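Local coordinates for hydrophilic protein, virA protein (Chromobacterium violaceum, PDB 3BO6), which is a phosphothreonine lyase effector of the SpvC family, which probably inactivates host MAP kinases by eliminating phosphate from a phosphothreonine side chain, at residues A[71-76]-A[137-142]; A[66-71]-A[112-117]; A[29-34]-A[108-113]; A[55-60]-A[103-108]. All coordinates share one frame; numbering follows the deposited sequence.

How the contacts relate
From the N terminus, the loop 29-34 comes first, and contact 3 ties it to residues 108-113, just after helix 93-104, closing a long loop of the chain. Contact 4 is nested inside that large loop, setting strand 55-59 against the end of the same helix, and shares Asp108 with it. Contact 2 pairs strand 65-70 with strand 113-117; it crosses contact 4 along the chain and ends on the same stretch as contact 3. Contact 1 runs from the loop after strand 65-70 to the loop after strand 134-137 and crosses the other three. Asp112 joins contacts 1, 2 and 3: its carboxylate takes Arg70, Lys139 and the backbone N of Gln74 and Cys75.

Contact 1 of 4, residues A[71-76]-A[137-142]; sequences ENPQCK and YVKPDQ
This is a loop-to-loop contact at one end of the sheet, where Cys75, in the turn after strand 65-70, meets Lys139 and Asp141 in the stretch that leaves strand 134-137. Two polar bonds join the loops. Lys76 N donates to Asp141 O (2.9 Å), the N-H pointing almost straight at the oxygen (164°) although the donor stands well above the carbonyl plane. Lys139 NZ gives the second, to Cys75 O at 3.1 Å, approaching with a modest tilt from the plane of that carbonyl. A bend at chi3 (55°) brings Lys139 CE round to the Cys75 carbonyl, and the ammonium ends 3.6 Å from Pro73 CB. Its stronger partner is Asp112, with which it forms a salt bridge; Asp112 also accepts from the backbone N of Gln74 and Cys75, so one carboxylate orders the turn and holds the lysine. The buried Cys75 side chain packs beside the two bonds: CB rests 3.5 Å from Pro140 O, and SG sits 4.1 Å from Asp141 CB. On the outer side Lys76 folds back on its own turn, NZ donating to Pro73 O at 2.8 Å. Around this junction, Asp141 bonds Ser148 in the loop leading to helix 149-168, Pro140 shares a backbone bond with Gly77, and Val138 packs against strand 82-86.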
loop_
_atom_site.group_PDB
_atom_site.type_symbol
_atom_site.label_atom_id
_atom_site.label_comp_id
_atom_site.label_asym_id
_atom_site.label_seq_id
_atom_site.Cartn_x
_atom_site.Cartn_y
_atom_site.Cartn_z
ATOM N N GLU A 71 -1.202 10.678 12.735
ATOM C CA GLU A 71 -0.717 11.873 13.382
ATOM C C GLU A 71 0.667 11.601 13.953
ATOM O O GLU A 71 1.547 12.459 13.899
ATOM C CB GLU A 71 -1.702 12.277 14.476
ATOM C CG GLU A 71 -1.332 13.518 15.234
ATOM C CD GLU A 71 -2.403 13.877 16.236
ATOM O OE1 GLU A 71 -3.592 13.922 15.856
ATOM O OE2 GLU A 71 -2.063 14.100 17.398
ATOM N N ASN A 72 0.850 10.402 14.499
ATOM C CA ASN A 72 2.148 9.964 15.019
ATOM C C ASN A 72 2.614 8.723 14.255
ATOM O O ASN A 72 2.170 7.608 14.539
ATOM C CB ASN A 72 2.070 9.669 16.522
ATOM C CG ASN A 72 1.965 10.929 17.352
ATOM O OD1 ASN A 72 2.870 11.764 17.345
ATOM N ND2 ASN A 72 0.867 11.068 18.073
ATOM N N PRO A 73 3.499 8.915 13.270
ATOM C CA PRO A 73 3.868 7.772 12.429
ATOM C C PRO A 73 4.624 6.697 13.202
ATOM O O PRO A 73 5.398 7.005 14.112
ATOM C CB PRO A 73 4.794 8.397 11.378
ATOM C CG PRO A 73 4.451 9.846 11.368
ATOM C CD PRO A 73 4.087 10.175 12.787
ATOM N N GLN A 74 4.373 5.439 12.857
ATOM C CA GLN A 74 5.133 4.332 13.415
ATOM C C GLN A 74 6.461 4.097 12.690
ATOM O O GLN A 74 7.401 3.567 13.276
ATOM C CB GLN A 74 4.292 3.056 13.386
ATOM C CG GLN A 74 3.131 3.100 14.359
ATOM C CD GLN A 74 3.593 2.989 15.793
ATOM O OE1 GLN A 74 3.239 3.808 16.636
ATOM N NE2 GLN A 74 4.402 1.979 16.073
ATOM N N CYS A 75 6.526 4.470 11.415
ATOM C CA CYS A 75 7.763 4.323 10.645
ATOM C C CYS A 75 8.503 5.648 10.636
ATOM O O CYS A 75 7.941 6.681 10.258
ATOM C CB CYS A 75 7.470 3.849 9.216
ATOM S SG CYS A 75 6.855 2.152 9.159
ATOM N N LYS A 76 9.762 5.621 11.071
ATOM C CA LYS A 76 10.504 6.870 11.288
ATOM C C LYS A 76 11.422 7.245 10.125
ATOM O O LYS A 76 12.087 8.280 10.152
ATOM C CB LYS A 76 11.322 6.787 12.576
ATOM C CG LYS A 76 10.531 6.364 13.799
ATOM C CD LYS A 76 9.380 7.328 14.035
ATOM C CE LYS A 76 8.732 7.102 15.395
ATOM N NZ LYS A 76 7.584 8.027 15.618
ATOM N N TYR A 137 1.354 3.758 1.006
ATOM C CA TYR A 137 2.730 4.242 0.991
ATOM C C TYR A 137 3.555 3.545 2.055
ATOM O O TYR A 137 3.248 3.639 3.247
ATOM C CB TYR A 137 2.755 5.757 1.205
ATOM C CG TYR A 137 1.982 6.503 0.147
ATOM C CD1 TYR A 137 2.580 6.892 -1.038
ATOM C CD2 TYR A 137 0.645 6.782 0.320
ATOM C CE1 TYR A 137 1.851 7.593 -2.011
ATOM C CE2 TYR A 137 -0.080 7.459 -0.627
ATOM C CZ TYR A 137 0.508 7.853 -1.789
ATOM O OH TYR A 137 -0.287 8.531 -2.689
ATOM N N VAL A 138 4.594 2.829 1.627
ATOM C CA VAL A 138 5.454 2.096 2.539
ATOM C C VAL A 138 6.631 3.001 2.877
ATOM O O VAL A 138 7.152 3.700 2.001
ATOM C CB VAL A 138 5.973 0.805 1.890
ATOM C CG1 VAL A 138 6.738 -0.013 2.930
ATOM C CG2 VAL A 138 4.815 0.000 1.316
ATOM N N LYS A 139 7.029 3.013 4.143
ATOM C CA LYS A 139 8.217 3.764 4.570
ATOM C C LYS A 139 9.115 2.837 5.371
ATOM O O LYS A 139 8.619 2.024 6.137
ATOM C CB LYS A 139 7.808 4.926 5.476
ATOM C CG LYS A 139 6.897 5.963 4.833
ATOM C CD LYS A 139 6.070 6.677 5.901
ATOM C CE LYS A 139 6.932 7.311 6.991
ATOM N NZ LYS A 139 6.099 7.855 8.121
ATOM N N PRO A 140 10.442 2.966 5.203
ATOM C CA PRO A 140 11.332 2.239 6.113
ATOM C C PRO A 140 11.037 2.667 7.550
ATOM O O PRO A 140 10.709 3.833 7.795
ATOM C CB PRO A 140 12.747 2.696 5.721
ATOM C CG PRO A 140 12.604 3.599 4.582
ATOM C CD PRO A 140 11.157 3.854 4.277
ATOM N N ASP A 141 11.142 1.724 8.481
ATOM C CA ASP A 141 10.774 1.967 9.870
ATOM C C ASP A 141 11.823 2.679 10.706
ATOM O O ASP A 141 11.477 3.401 11.644
ATOM C CB ASP A 141 10.363 0.661 10.565
ATOM C CG ASP A 141 11.434 -0.410 10.495
ATOM O OD1 ASP A 141 11.974 -0.650 9.395
ATOM O OD2 ASP A 141 11.707 -1.047 11.537
ATOM N N GLN A 142 13.099 2.476 10.385
ATOM C CA GLN A 142 14.176 3.032 11.209
ATOM C C GLN A 142 14.493 4.478 10.840
ATOM O O GLN A 142 14.280 4.903 9.704
ATOM C CB GLN A 142 15.426 2.155 11.124
ATOM C CG GLN A 142 15.165 0.702 11.511
ATOM C CD GLN A 142 16.369 -0.183 11.299
ATOM O OE1 GLN A 142 16.495 -0.839 10.265
ATOM N NE2 GLN A 142 17.273 -0.194 12.269
#

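Contact 2 of 4, residues A[66-71]-A[112-117]; sequences MHAHRE and DKWKVT
Ala68 places its CB over one face of the Trp114 indole, 3.7 Å from the centre of the six-membered ring and displaced toward the rim, a CH-pi contact. Trp114 CG sits between the backbone N and the carbonyl carbon (chi1 53°); the indole NE1 donates to Leu104 O at the end of helix 93-104. Both residues belong to adjacent antiparallel strands of the central sheet, 65-70 and 113-117. Met66-Val116 and Ala68-Trp114 are hydrogen-bonded pairs; His67-Lys115 and His69-Lys113 are non-hydrogen-bonded. Next to Ala68 and Trp114 on the same face, Met66 CE lies against Val116 CG1. On the opposite face, with His69 and Lys113, Lys115 lies alongside His67, its CD 3.8 Å from His67 CE1. At the end of the pairing, Arg70 N donates to Asp112 O (2.9 Å), and Arg70 NH1 reaches Asp112 OD1 at 2.8 Å. That salt bridge lies in the guanidinium plane but meets the anti side of the oxygen, with the two flat groups 81° apart. Arg70 NH2 bonds Ser109 O, while Asp112 OD2 pairs with Lys139, so this buried carboxylate is shared by two cations, which would be expected to keep it ionised.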
loop_
_atom_site.group_PDB
_atom_site.type_symbol
_atom_site.label_atom_id
_atom_site.label_comp_id
_atom_site.label_asym_id
_atom_site.label_seq_id
_atom_site.Cartn_x
_atom_site.Cartn_y
_atom_site.Cartn_z
ATOM N N MET A 66 -9.325 10.533 -1.117
ATOM C CA MET A 66 -9.481 10.776 0.309
ATOM C C MET A 66 -8.261 10.178 0.993
ATOM O O MET A 66 -7.823 9.076 0.637
ATOM C CB MET A 66 -10.775 10.169 0.849
ATOM C CG MET A 66 -11.995 10.670 0.103
ATOM S SD MET A 66 -12.766 9.355 -0.830
ATOM C CE MET A 66 -13.117 8.279 0.536
ATOM N N HIS A 67 -7.693 10.904 1.948
ATOM C CA HIS A 67 -6.377 10.574 2.490
ATOM C C HIS A 67 -6.452 10.246 3.974
ATOM O O HIS A 67 -7.207 10.860 4.718
ATOM C CB HIS A 67 -5.440 11.770 2.330
ATOM C CG HIS A 67 -5.391 12.328 0.942
ATOM N ND1 HIS A 67 -4.399 11.996 0.048
ATOM C CD2 HIS A 67 -6.209 13.192 0.294
ATOM C CE1 HIS A 67 -4.602 12.632 -1.092
ATOM N NE2 HIS A 67 -5.692 13.365 -0.969
ATOM N N ALA A 68 -5.588 9.333 4.408
ATOM C CA ALA A 68 -5.434 9.005 5.807
ATOM C C ALA A 68 -3.949 8.948 6.117
ATOM O O ALA A 68 -3.183 8.309 5.384
ATOM C CB ALA A 68 -6.073 7.648 6.095
ATOM N N HIS A 69 -3.537 9.568 7.217
ATOM C CA HIS A 69 -2.156 9.435 7.664
ATOM C C HIS A 69 -2.075 9.548 9.171
ATOM O O HIS A 69 -2.752 10.366 9.764
ATOM C CB HIS A 69 -1.217 10.422 6.987
ATOM C CG HIS A 69 -1.416 11.835 7.413
ATOM N ND1 HIS A 69 -2.283 12.687 6.768
ATOM C CD2 HIS A 69 -0.853 12.551 8.414
ATOM C CE1 HIS A 69 -2.251 13.871 7.356
ATOM N NE2 HIS A 69 -1.389 13.814 8.356
ATOM N N ARG A 70 -1.234 8.734 9.793
ATOM C CA ARG A 70 -1.088 8.786 11.241
ATOM C C ARG A 70 -0.559 10.128 11.708
ATOM O O ARG A 70 0.410 10.656 11.160
ATOM C CB ARG A 70 -0.121 7.705 11.715
ATOM C CG ARG A 70 -0.701 6.313 11.699
ATOM C CD ARG A 70 0.246 5.330 12.355
ATOM N NE ARG A 70 -0.397 4.056 12.658
ATOM C CZ ARG A 70 0.004 2.880 12.177
ATOM N NH1 ARG A 70 1.029 2.814 11.342
ATOM N NH2 ARG A 70 -0.640 1.770 12.524
ATOM N N GLU A 71 -1.202 10.678 12.735
ATOM C CA GLU A 71 -0.717 11.873 13.382
ATOM C C GLU A 71 0.667 11.601 13.953
ATOM O O GLU A 71 1.547 12.459 13.899
ATOM C CB GLU A 71 -1.702 12.277 14.476
ATOM C CG GLU A 71 -1.332 13.518 15.234
ATOM C CD GLU A 71 -2.403 13.877 16.236
ATOM O OE1 GLU A 71 -3.592 13.922 15.856
ATOM O OE2 GLU A 71 -2.063 14.100 17.398
ATOM N N ASP A 112 1.635 3.841 7.483
ATOM C CA ASP A 112 1.333 5.137 8.101
ATOM C C ASP A 112 0.425 6.034 7.263
ATOM O O ASP A 112 -0.219 6.925 7.803
ATOM C CB ASP A 112 2.619 5.918 8.359
ATOM C CG ASP A 112 3.407 5.409 9.549
ATOM O OD1 ASP A 112 2.835 4.801 10.482
ATOM O OD2 ASP A 112 4.628 5.680 9.571
ATOM N N LYS A 113 0.393 5.815 5.952
ATOM C CA LYS A 113 -0.255 6.742 5.028
ATOM C C LYS A 113 -0.827 6.001 3.838
ATOM O O LYS A 113 -0.131 5.181 3.239
ATOM C CB LYS A 113 0.766 7.786 4.551
ATOM C CG LYS A 113 0.158 8.946 3.772
ATOM C CD LYS A 113 1.217 9.960 3.345
ATOM C CE LYS A 113 1.791 9.609 1.981
ATOM N NZ LYS A 113 2.222 10.826 1.224
ATOM N N TRP A 114 -2.074 6.310 3.481
ATOM C CA TRP A 114 -2.736 5.696 2.328
ATOM C C TRP A 114 -3.835 6.626 1.814
ATOM O O TRP A 114 -4.170 7.603 2.480
ATOM C CB TRP A 114 -3.279 4.287 2.690
ATOM C CG TRP A 114 -4.170 4.212 3.912
ATOM C CD1 TRP A 114 -3.784 3.919 5.185
ATOM C CD2 TRP A 114 -5.593 4.416 3.955
ATOM N NE1 TRP A 114 -4.890 3.941 6.031
ATOM C CE2 TRP A 114 -6.003 4.241 5.292
ATOM C CE3 TRP A 114 -6.553 4.734 2.992
ATOM C CZ2 TRP A 114 -7.332 4.382 5.694
ATOM C CZ3 TRP A 114 -7.875 4.870 3.390
ATOM C CH2 TRP A 114 -8.251 4.704 4.728
ATOM N N LYS A 115 -4.346 6.358 0.614
ATOM C CA LYS A 115 -5.492 7.115 0.019
ATOM C C LYS A 115 -6.307 6.123 -0.778
ATOM O O LYS A 115 -5.866 5.022 -0.920
ATOM C CB LYS A 115 -5.008 8.301 -0.807
ATOM C CG LYS A 115 -4.282 7.953 -2.078
ATOM C CD LYS A 115 -3.686 9.242 -2.639
ATOM C CE LYS A 115 -3.157 9.058 -4.031
ATOM N NZ LYS A 115 -2.527 10.353 -4.469
ATOM N N VAL A 116 -7.577 6.521 -0.938
ATOM C CA VAL A 116 -8.575 5.819 -1.720
ATOM C C VAL A 116 -9.228 6.800 -2.690
ATOM O O VAL A 116 -9.461 7.959 -2.351
ATOM C CB VAL A 116 -9.637 5.119 -0.812
ATOM C CG1 VAL A 116 -10.448 6.136 -0.015
ATOM C CG2 VAL A 116 -10.537 4.223 -1.625
ATOM N N THR A 117 -9.526 6.345 -3.897
ATOM C CA THR A 117 -10.046 7.262 -4.879
ATOM C C THR A 117 -11.475 7.598 -4.474
ATOM O O THR A 117 -12.220 6.738 -3.970
ATOM C CB THR A 117 -10.148 6.460 -6.190
ATOM O OG1 THR A 117 -8.841 6.006 -6.560
ATOM C CG2 THR A 117 -10.758 7.295 -7.342
HETATM O O HOH W 1 -2.545 10.060 2.213
#

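Contact 3 of 4, residues A[29-34]-A[108-113]; sequences SHFREA and DSPIDK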
loop_
_atom_site.group_PDB
_atom_site.type_symbol
_atom_site.label_atom_id
_atom_site.label_comp_id
_atom_site.label_asym_id
_atom_site.label_seq_id
_atom_site.Cartn_x
_atom_site.Cartn_y
_atom_site.Cartn_z
ATOM N N SER A 29 2.099 -12.530 11.686
ATOM C CA SER A 29 1.771 -11.278 12.364
ATOM C C SER A 29 0.385 -11.358 12.993
ATOM O O SER A 29 -0.403 -12.266 12.700
ATOM C CB SER A 29 1.864 -10.093 11.398
ATOM O OG SER A 29 3.174 -10.002 10.888
ATOM N N HIS A 30 0.098 -10.404 13.867
ATOM C CA HIS A 30 -1.171 -10.362 14.588
ATOM C C HIS A 30 -1.697 -8.931 14.481
ATOM O O HIS A 30 -1.200 -8.033 15.155
ATOM C CB HIS A 30 -0.905 -10.772 16.046
ATOM C CG HIS A 30 -2.124 -10.879 16.914
ATOM N ND1 HIS A 30 -2.649 -9.799 17.588
ATOM C CD2 HIS A 30 -2.860 -11.952 17.296
ATOM C CE1 HIS A 30 -3.691 -10.191 18.302
ATOM N NE2 HIS A 30 -3.837 -11.495 18.146
ATOM N N PHE A 31 -2.673 -8.711 13.598
ATOM C CA PHE A 31 -3.204 -7.364 13.373
ATOM C C PHE A 31 -4.582 -7.225 14.022
ATOM O O PHE A 31 -5.550 -7.825 13.559
ATOM C CB PHE A 31 -3.318 -7.067 11.866
ATOM C CG PHE A 31 -2.020 -7.184 11.121
ATOM C CD1 PHE A 31 -0.994 -6.282 11.346
ATOM C CD2 PHE A 31 -1.831 -8.192 10.193
ATOM C CE1 PHE A 31 0.203 -6.375 10.639
ATOM C CE2 PHE A 31 -0.633 -8.299 9.497
ATOM C CZ PHE A 31 0.384 -7.392 9.731
ATOM N N ARG A 32 -4.660 -6.439 15.095
ATOM C CA ARG A 32 -5.944 -6.154 15.724
ATOM C C ARG A 32 -6.728 -5.145 14.881
ATOM O O ARG A 32 -6.338 -3.975 14.784
ATOM C CB ARG A 32 -5.719 -5.561 17.109
ATOM C CG ARG A 32 -5.144 -6.532 18.109
ATOM C CD ARG A 32 -4.729 -5.795 19.367
ATOM N NE ARG A 32 -3.503 -5.036 19.146
ATOM C CZ ARG A 32 -2.908 -4.282 20.061
ATOM N NH1 ARG A 32 -3.429 -4.177 21.279
ATOM N NH2 ARG A 32 -1.783 -3.643 19.768
ATOM N N GLU A 33 -7.823 -5.579 14.270
ATOM C CA GLU A 33 -8.595 -4.654 13.443
ATOM C C GLU A 33 -9.263 -3.563 14.259
ATOM O O GLU A 33 -9.707 -3.775 15.400
ATOM C CB GLU A 33 -9.628 -5.399 12.603
ATOM C CG GLU A 33 -8.986 -6.230 11.517
ATOM C CD GLU A 33 -9.986 -6.898 10.624
ATOM O OE1 GLU A 33 -9.631 -7.210 9.464
ATOM O OE2 GLU A 33 -11.122 -7.133 11.081
ATOM N N ALA A 34 -9.326 -2.383 13.666
ATOM C CA ALA A 34 -10.073 -1.290 14.264
ATOM C C ALA A 34 -11.571 -1.500 14.094
ATOM O O ALA A 34 -12.059 -1.699 12.979
ATOM C CB ALA A 34 -9.667 0.026 13.609
ATOM N N ASP A 108 -2.039 -1.848 14.648
ATOM C CA ASP A 108 -0.935 -2.724 14.287
ATOM C C ASP A 108 -0.515 -2.619 12.821
ATOM O O ASP A 108 0.413 -3.299 12.394
ATOM C CB ASP A 108 -1.291 -4.187 14.614
ATOM C CG ASP A 108 -1.564 -4.417 16.093
ATOM O OD1 ASP A 108 -0.826 -3.870 16.945
ATOM O OD2 ASP A 108 -2.530 -5.141 16.397
ATOM N N SER A 109 -1.188 -1.765 12.046
ATOM C CA SER A 109 -0.851 -1.658 10.639
ATOM C C SER A 109 0.540 -1.066 10.469
ATOM O O SER A 109 0.892 -0.110 11.158
ATOM C CB SER A 109 -1.837 -0.748 9.909
ATOM O OG SER A 109 -1.327 -0.466 8.605
ATOM N N PRO A 110 1.332 -1.613 9.531
ATOM C CA PRO A 110 2.647 -1.037 9.235
ATOM C C PRO A 110 2.579 0.121 8.242
ATOM O O PRO A 110 3.631 0.648 7.915
ATOM C CB PRO A 110 3.396 -2.211 8.603
ATOM C CG PRO A 110 2.336 -2.963 7.892
ATOM C CD PRO A 110 1.056 -2.810 8.721
ATOM N N ILE A 111 1.386 0.503 7.783
ATOM C CA ILE A 111 1.224 1.547 6.783
ATOM C C ILE A 111 0.758 2.841 7.456
ATOM O O ILE A 111 -0.377 2.937 7.933
ATOM C CB ILE A 111 0.228 1.119 5.682
ATOM C CG1 ILE A 111 0.710 -0.178 4.995
ATOM C CG2 ILE A 111 -0.017 2.280 4.679
ATOM C CD1 ILE A 111 2.089 -0.062 4.310
ATOM N N ASP A 112 1.635 3.841 7.483
ATOM C CA ASP A 112 1.333 5.137 8.101
ATOM C C ASP A 112 0.425 6.034 7.263
ATOM O O ASP A 112 -0.219 6.925 7.803
ATOM C CB ASP A 112 2.619 5.918 8.359
ATOM C CG ASP A 112 3.407 5.409 9.549
ATOM O OD1 ASP A 112 2.835 4.801 10.482
ATOM O OD2 ASP A 112 4.628 5.680 9.571
ATOM N N LYS A 113 0.393 5.815 5.952
ATOM C CA LYS A 113 -0.255 6.742 5.028
ATOM C C LYS A 113 -0.827 6.001 3.838
ATOM O O LYS A 113 -0.131 5.181 3.239
ATOM C CB LYS A 113 0.766 7.786 4.551
ATOM C CG LYS A 113 0.158 8.946 3.772
ATOM C CD LYS A 113 1.217 9.960 3.345
ATOM C CE LYS A 113 1.791 9.609 1.981
ATOM N NZ LYS A 113 2.222 10.826 1.224
HETATM O O HOH W 2 -1.458 -7.334 18.089
#
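A side-on, two-pronged arginine-carboxylate pair between Arg32 and Asp108 carries this surface contact, which fastens the extended loop 29-34 to the start of the link between helix 93-104 and strand 113-117. Arg32 NE donates to Asp108 OD2 (2.9 Å) and NH2 to OD1 (3.0 Å), each through the syn lone pair of its oxygen. The guanidinium and carboxylate planes are only 18° apart, and both oxygens lie close to the guanidinium plane. OD2 is gripped a second time, its anti lone pair taking Arg32 N at 2.8 Å, so main chain and side chain of one residue close on one oxygen. A bend at chi3 (-74°) brings NE to the acid. A water that bonds His30 ND1 also donates to OD2. This clustering of donors would be expected to stabilise the charged carboxylate. Beside the salt bridge, Phe31 turns its ring edge to Asp108 O, 3.5 Å from CD1, and places CE1 4.1 Å from Pro110 CD; Pro110 in turn leans on Thr155 and Phe158 of helix 149-168. The contact therefore joins the loop to the region where two helices meet, and Arg32 O adds a bond to Ser106 OG nearby. Beyond Asp108 the chain folds into an ST turn, in which Ser109 OG accepts from Ile111 N at 3.0 Å.

Contact 4 of 4, residues A[55-60]-A[103-108]; sequences FQLESH and LLFSVD
Strand 55-59 faces the C-terminal end of helix 93-104 without any hydrogen bond between them; the backbones come nearest at Phe55 and Phe105, whose CA atoms are 7.2 Å apart. Phe105 is the first residue to leave helical backbone angles, and the turn is closed by Ser106 N bonding Leu103 O. Side chains fill the gap. The two phenylalanines form a T-shaped (edge-to-face) pair, with the edge of Phe105 toward the face of Phe55, ring centres 5.5 Å apart and planes at 79°. Phe105 CD2 is the atom that leads, 3.9 Å from Phe55 CD1. Phe105 CG stands anti to the carbonyl carbon (chi1 -70°), and the ring's CE2 also meets Leu57 CD2 at 3.7 Å; this methyl lies near the ring plane, at its edge. The far end of Phe55 goes to the helix terminus, CZ standing 3.5 Å from Leu104 O. Just after, Ser106 OG, a partner of Arg32 as well, accepts from Asp108 N (2.9 Å), an ST turn. Within the fold this is a buried junction: Phe105 makes a second edge-to-face contact with Trp114 of strand 113-117, Phe55 touches Arg70 on neighbouring strand 65-70, and Leu103 packs on helix 149-168.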
loop_
_atom_site.group_PDB
_atom_site.type_symbol
_atom_site.label_atom_id
_atom_site.label_comp_id
_atom_site.label_asym_id
_atom_site.label_seq_id
_atom_site.Cartn_x
_atom_site.Cartn_y
_atom_site.Cartn_z
ATOM N N PHE A 55 -5.558 8.314 12.893
ATOM C CA PHE A 55 -5.275 8.723 11.521
ATOM C C PHE A 55 -5.992 10.053 11.238
ATOM O O PHE A 55 -7.190 10.186 11.501
ATOM C CB PHE A 55 -5.762 7.651 10.524
ATOM C CG PHE A 55 -4.874 6.437 10.423
ATOM C CD1 PHE A 55 -4.923 5.426 11.379
ATOM C CD2 PHE A 55 -3.994 6.293 9.357
ATOM C CE1 PHE A 55 -4.094 4.306 11.266
ATOM C CE2 PHE A 55 -3.186 5.186 9.240
ATOM C CZ PHE A 55 -3.222 4.194 10.190
ATOM N N GLN A 56 -5.252 11.038 10.740
ATOM C CA GLN A 56 -5.836 12.270 10.224
ATOM C C GLN A 56 -6.465 11.985 8.871
ATOM O O GLN A 56 -5.837 11.353 8.016
ATOM C CB GLN A 56 -4.745 13.328 10.068
ATOM C CG GLN A 56 -4.020 13.666 11.370
ATOM C CD GLN A 56 -2.994 14.778 11.222
ATOM O OE1 GLN A 56 -2.398 15.223 12.199
ATOM N NE2 GLN A 56 -2.789 15.233 9.997
ATOM N N LEU A 57 -7.700 12.447 8.669
ATOM C CA LEU A 57 -8.418 12.213 7.425
ATOM C C LEU A 57 -8.645 13.519 6.673
ATOM O O LEU A 57 -8.949 14.547 7.287
ATOM C CB LEU A 57 -9.773 11.566 7.697
ATOM C CG LEU A 57 -9.810 10.398 8.684
ATOM C CD1 LEU A 57 -11.251 9.917 8.866
ATOM C CD2 LEU A 57 -8.933 9.261 8.166
ATOM N N GLU A 58 -8.549 13.468 5.349
ATOM C CA GLU A 58 -8.745 14.659 4.520
ATOM C C GLU A 58 -9.472 14.307 3.242
ATOM O O GLU A 58 -9.142 13.323 2.582
ATOM C CB GLU A 58 -7.395 15.286 4.172
ATOM C CG GLU A 58 -6.537 15.623 5.374
ATOM C CD GLU A 58 -5.069 15.736 5.017
ATOM O OE1 GLU A 58 -4.331 16.430 5.745
ATOM O OE2 GLU A 58 -4.655 15.131 4.005
ATOM N N SER A 59 -10.457 15.118 2.883
ATOM C CA SER A 59 -11.118 14.969 1.594
ATOM C C SER A 59 -11.809 16.273 1.186
ATOM O O SER A 59 -12.949 16.518 1.575
ATOM C CB SER A 59 -12.146 13.840 1.647
ATOM O OG SER A 59 -12.748 13.641 0.383
ATOM N N HIS A 60 -11.116 17.097 0.408
ATOM C CA HIS A 60 -11.683 18.359 -0.056
ATOM C C HIS A 60 -11.348 18.648 -1.527
ATOM O O HIS A 60 -10.441 18.047 -2.095
ATOM C CB HIS A 60 -11.250 19.516 0.850
ATOM C CG HIS A 60 -9.767 19.670 0.969
ATOM N ND1 HIS A 60 -9.069 19.339 2.109
ATOM C CD2 HIS A 60 -8.846 20.115 0.080
ATOM C CE1 HIS A 60 -7.785 19.577 1.923
ATOM N NE2 HIS A 60 -7.620 20.048 0.698
ATOM N N LEU A 103 -8.248 -3.274 8.906
ATOM C CA LEU A 103 -6.802 -3.353 8.717
ATOM C C LEU A 103 -6.173 -1.976 8.479
ATOM O O LEU A 103 -5.140 -1.653 9.049
ATOM C CB LEU A 103 -6.464 -4.290 7.545
ATOM C CG LEU A 103 -6.511 -5.788 7.895
ATOM C CD1 LEU A 103 -6.630 -6.658 6.641
ATOM C CD2 LEU A 103 -5.304 -6.175 8.728
ATOM N N LEU A 104 -6.798 -1.158 7.639
ATOM C CA LEU A 104 -6.165 0.109 7.268
ATOM C C LEU A 104 -6.106 1.107 8.423
ATOM O O LEU A 104 -5.261 2.008 8.429
ATOM C CB LEU A 104 -6.878 0.734 6.065
ATOM C CG LEU A 104 -6.700 -0.008 4.737
ATOM C CD1 LEU A 104 -7.621 0.573 3.661
ATOM C CD2 LEU A 104 -5.243 0.077 4.290
ATOM N N PHE A 105 -7.021 0.975 9.386
ATOM C CA PHE A 105 -7.014 1.820 10.583
ATOM C C PHE A 105 -6.452 1.096 11.802
ATOM O O PHE A 105 -6.527 1.601 12.913
ATOM C CB PHE A 105 -8.421 2.357 10.885
ATOM C CG PHE A 105 -8.903 3.382 9.902
ATOM C CD1 PHE A 105 -9.741 3.017 8.863
ATOM C CD2 PHE A 105 -8.536 4.716 10.037
ATOM C CE1 PHE A 105 -10.185 3.963 7.930
ATOM C CE2 PHE A 105 -8.971 5.670 9.109
ATOM C CZ PHE A 105 -9.804 5.296 8.070
ATOM N N SER A 106 -5.891 -0.089 11.605
ATOM C CA SER A 106 -5.417 -0.885 12.739
ATOM C C SER A 106 -4.246 -0.242 13.476
ATOM O O SER A 106 -3.316 0.275 12.843
ATOM C CB SER A 106 -4.993 -2.275 12.253
ATOM O OG SER A 106 -4.369 -3.036 13.293
ATOM N N VAL A 107 -4.257 -0.331 14.809
ATOM C CA VAL A 107 -3.123 0.105 15.623
ATOM C C VAL A 107 -1.850 -0.675 15.247
ATOM O O VAL A 107 -0.715 -0.230 15.500
ATOM C CB VAL A 107 -3.420 -0.093 17.128
ATOM C CG1 VAL A 107 -3.698 -1.562 17.430
ATOM C CG2 VAL A 107 -2.271 0.420 17.976
ATOM N N ASP A 108 -2.039 -1.848 14.648
ATOM C CA ASP A 108 -0.935 -2.724 14.287
ATOM C C ASP A 108 -0.515 -2.619 12.821
ATOM O O ASP A 108 0.413 -3.299 12.394
ATOM C CB ASP A 108 -1.291 -4.187 14.614
ATOM C CG ASP A 108 -1.564 -4.417 16.093
ATOM O OD1 ASP A 108 -0.826 -3.870 16.945
ATOM O OD2 ASP A 108 -2.530 -5.141 16.397
#